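Local atomic coordinates of p1 (Rice yellow mottle virus, PDB entry 6TY0), a protein that acts as a viral suppressor of RNA silencing and has a role in virus spread, thought to rest on two unrelated zinc fingers, one in this N-terminal part. Residues A[30-34]-A[35-39]. Numbering follows the deposited sequence.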
loop_
_atom_site.group_PDB
_atom_site.type_symbol
_atom_site.label_atom_id
_atom_site.label_comp_id
_atom_site.label_asym_id
_atom_site.label_seq_id
_atom_site.Cartn_x
_atom_site.Cartn_y
_atom_site.Cartn_z
ATOM N N VAL A 30 -4.942 5.831 0.370
ATOM C CA VAL A 30 -3.873 4.830 0.268
ATOM C C VAL A 30 -3.984 3.962 1.489
ATOM O O VAL A 30 -4.800 4.238 2.394
ATOM C CB VAL A 30 -2.449 5.465 0.162
ATOM C CG1 VAL A 30 -2.351 6.353 -1.046
ATOM C CG2 VAL A 30 -2.071 6.269 1.382
ATOM N N TRP A 31 -3.155 2.922 1.510
ATOM C CA TRP A 31 -3.109 1.958 2.602
ATOM C C TRP A 31 -1.714 1.828 3.197
ATOM O O TRP A 31 -0.690 1.979 2.506
ATOM C CB TRP A 31 -3.502 0.588 2.069
ATOM C CG TRP A 31 -4.836 0.607 1.356
ATOM C CD1 TRP A 31 -5.069 0.879 0.020
ATOM C CD2 TRP A 31 -6.120 0.346 1.939
ATOM N NE1 TRP A 31 -6.409 0.808 -0.255
ATOM C CE2 TRP A 31 -7.085 0.485 0.895
ATOM C CE3 TRP A 31 -6.553 0.012 3.244
ATOM C CZ2 TRP A 31 -8.447 0.309 1.110
ATOM C CZ3 TRP A 31 -7.939 -0.171 3.470
ATOM C CH2 TRP A 31 -8.869 -0.012 2.393
ATOM N N HIS A 32 -1.679 1.507 4.475
ATOM C CA HIS A 32 -0.438 1.210 5.129
ATOM C C HIS A 32 -0.614 0.113 6.182
ATOM O O HIS A 32 -1.716 -0.187 6.598
ATOM C CB HIS A 32 0.115 2.488 5.756
ATOM C CG HIS A 32 -0.696 3.022 6.885
ATOM N ND1 HIS A 32 -0.682 2.454 8.147
ATOM C CD2 HIS A 32 -1.473 4.123 6.976
ATOM C CE1 HIS A 32 -1.418 3.191 8.964
ATOM N NE2 HIS A 32 -1.931 4.193 8.273
ATOM N N SER A 33 0.502 -0.442 6.602
ATOM C CA SER A 33 0.564 -1.543 7.530
ATOM C C SER A 33 0.564 -1.062 8.945
ATOM O O SER A 33 0.519 0.144 9.240
ATOM C CB SER A 33 1.837 -2.373 7.253
ATOM O OG SER A 33 2.986 -1.664 7.688
ATOM N N GLN A 34 0.648 -2.041 9.837
ATOM C CA GLN A 34 0.626 -1.815 11.279
ATOM C C GLN A 34 1.803 -0.980 11.762
ATOM O O GLN A 34 1.686 -0.266 12.748
ATOM C CB GLN A 34 0.627 -3.179 11.997
ATOM C CG GLN A 34 -0.636 -4.016 11.749
ATOM C CD GLN A 34 -0.769 -4.730 10.384
ATOM O OE1 GLN A 34 0.141 -4.766 9.529
ATOM N NE2 GLN A 34 -1.956 -5.316 10.182
ATOM N N THR A 35 2.936 -1.077 11.067
ATOM C CA THR A 35 4.106 -0.278 11.386
ATOM C C THR A 35 3.750 1.207 11.591
ATOM O O THR A 35 4.318 1.861 12.465
ATOM C CB THR A 35 5.198 -0.519 10.349
ATOM O OG1 THR A 35 5.490 -1.908 10.350
ATOM C CG2 THR A 35 6.490 0.271 10.615
ATOM N N TRP A 36 2.761 1.709 10.852
ATOM C CA TRP A 36 2.476 3.146 10.806
ATOM C C TRP A 36 1.158 3.531 11.479
ATOM O O TRP A 36 0.680 4.667 11.320
ATOM C CB TRP A 36 2.512 3.610 9.351
ATOM C CG TRP A 36 3.733 3.154 8.678
ATOM C CD1 TRP A 36 3.828 2.143 7.783
ATOM C CD2 TRP A 36 5.057 3.610 8.916
ATOM N NE1 TRP A 36 5.112 1.982 7.411
ATOM C CE2 TRP A 36 5.899 2.862 8.096
ATOM C CE3 TRP A 36 5.613 4.602 9.736
ATOM C CZ2 TRP A 36 7.270 3.055 8.057
ATOM C CZ3 TRP A 36 6.975 4.792 9.691
ATOM C CH2 TRP A 36 7.784 4.026 8.866
ATOM N N ASP A 37 0.588 2.586 12.241
ATOM C CA ASP A 37 -0.540 2.872 13.143
ATOM C C ASP A 37 -0.066 3.568 14.419
ATOM O O ASP A 37 0.062 2.940 15.474
ATOM C CB ASP A 37 -1.242 1.570 13.539
ATOM C CG ASP A 37 -2.015 0.950 12.386
ATOM O OD1 ASP A 37 -2.546 1.703 11.537
ATOM O OD2 ASP A 37 -2.087 -0.299 12.325
ATOM N N VAL A 38 0.223 4.857 14.306
ATOM C CA VAL A 38 0.698 5.665 15.419
ATOM C C VAL A 38 -0.050 6.985 15.359
ATOM O O VAL A 38 -0.551 7.326 14.286
ATOM C CB VAL A 38 2.224 5.893 15.345
ATOM C CG1 VAL A 38 2.962 4.587 15.514
ATOM C CG2 VAL A 38 2.622 6.564 14.031
ATOM N N ASP A 39 -0.122 7.716 16.481
ATOM C CA ASP A 39 -0.994 8.913 16.614
ATOM C C ASP A 39 -0.693 10.008 15.602
ATOM O O ASP A 39 -1.600 10.682 15.143
ATOM C CB ASP A 39 -0.877 9.559 18.013
ATOM C CG ASP A 39 -1.711 8.856 19.067
ATOM O OD1 ASP A 39 -1.941 7.625 18.976
ATOM O OD2 ASP A 39 -2.142 9.546 20.010
HETATM O O HOH W 1 -2.382 -1.408 9.435
HETATM O O HOH W 2 5.875 -2.345 7.777
#
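H32 and W36 meet where the strand 26-32 gives way to a tight turn, a worked example of how one carbonyl oxygen, O of S33, shared by a ring and a returning backbone N, can hold a turn on a strand end. With CG of H32 set between its backbone N and carbonyl carbon (chi1 67°), the ring leans over the turn. Its ND1 donates to O of S33 at 2.8 Å, almost exactly in the ring plane, while N of W36 reaches that oxygen from the opposite face of the carbonyl plane at 3.2 Å. One residue on, N of D37 bonds O of Q34 at 3.1 Å, and OG of S33 receives a weak bond from N of T35.

The closely packed part lies between the buried H32 and W36: ND1 of H32 is 3.6 Å from CB of W36, and F62 meets the rings of both. The solvent side is that of the exposed D37. Its OD1 lies at the imidazole edge, 3.2 Å from CE1 of H32, yet its hydrogen bond goes to T2; OD2 takes a water that also donates to O of H32. Separately, a second water joins OG of S33 to OG1 of T35, and NE2 of Q34 bonds E75 of the second subunit across the interface.

Overlapping turn bonds of this kind are characteristic of a single 3-10 turn, here followed by an inverse gamma turn centred on D37, with a weak bond from N of V38 to O of W36, beside the Cys4 zinc site whose ligands C92 and C64 lie near T35 and W36.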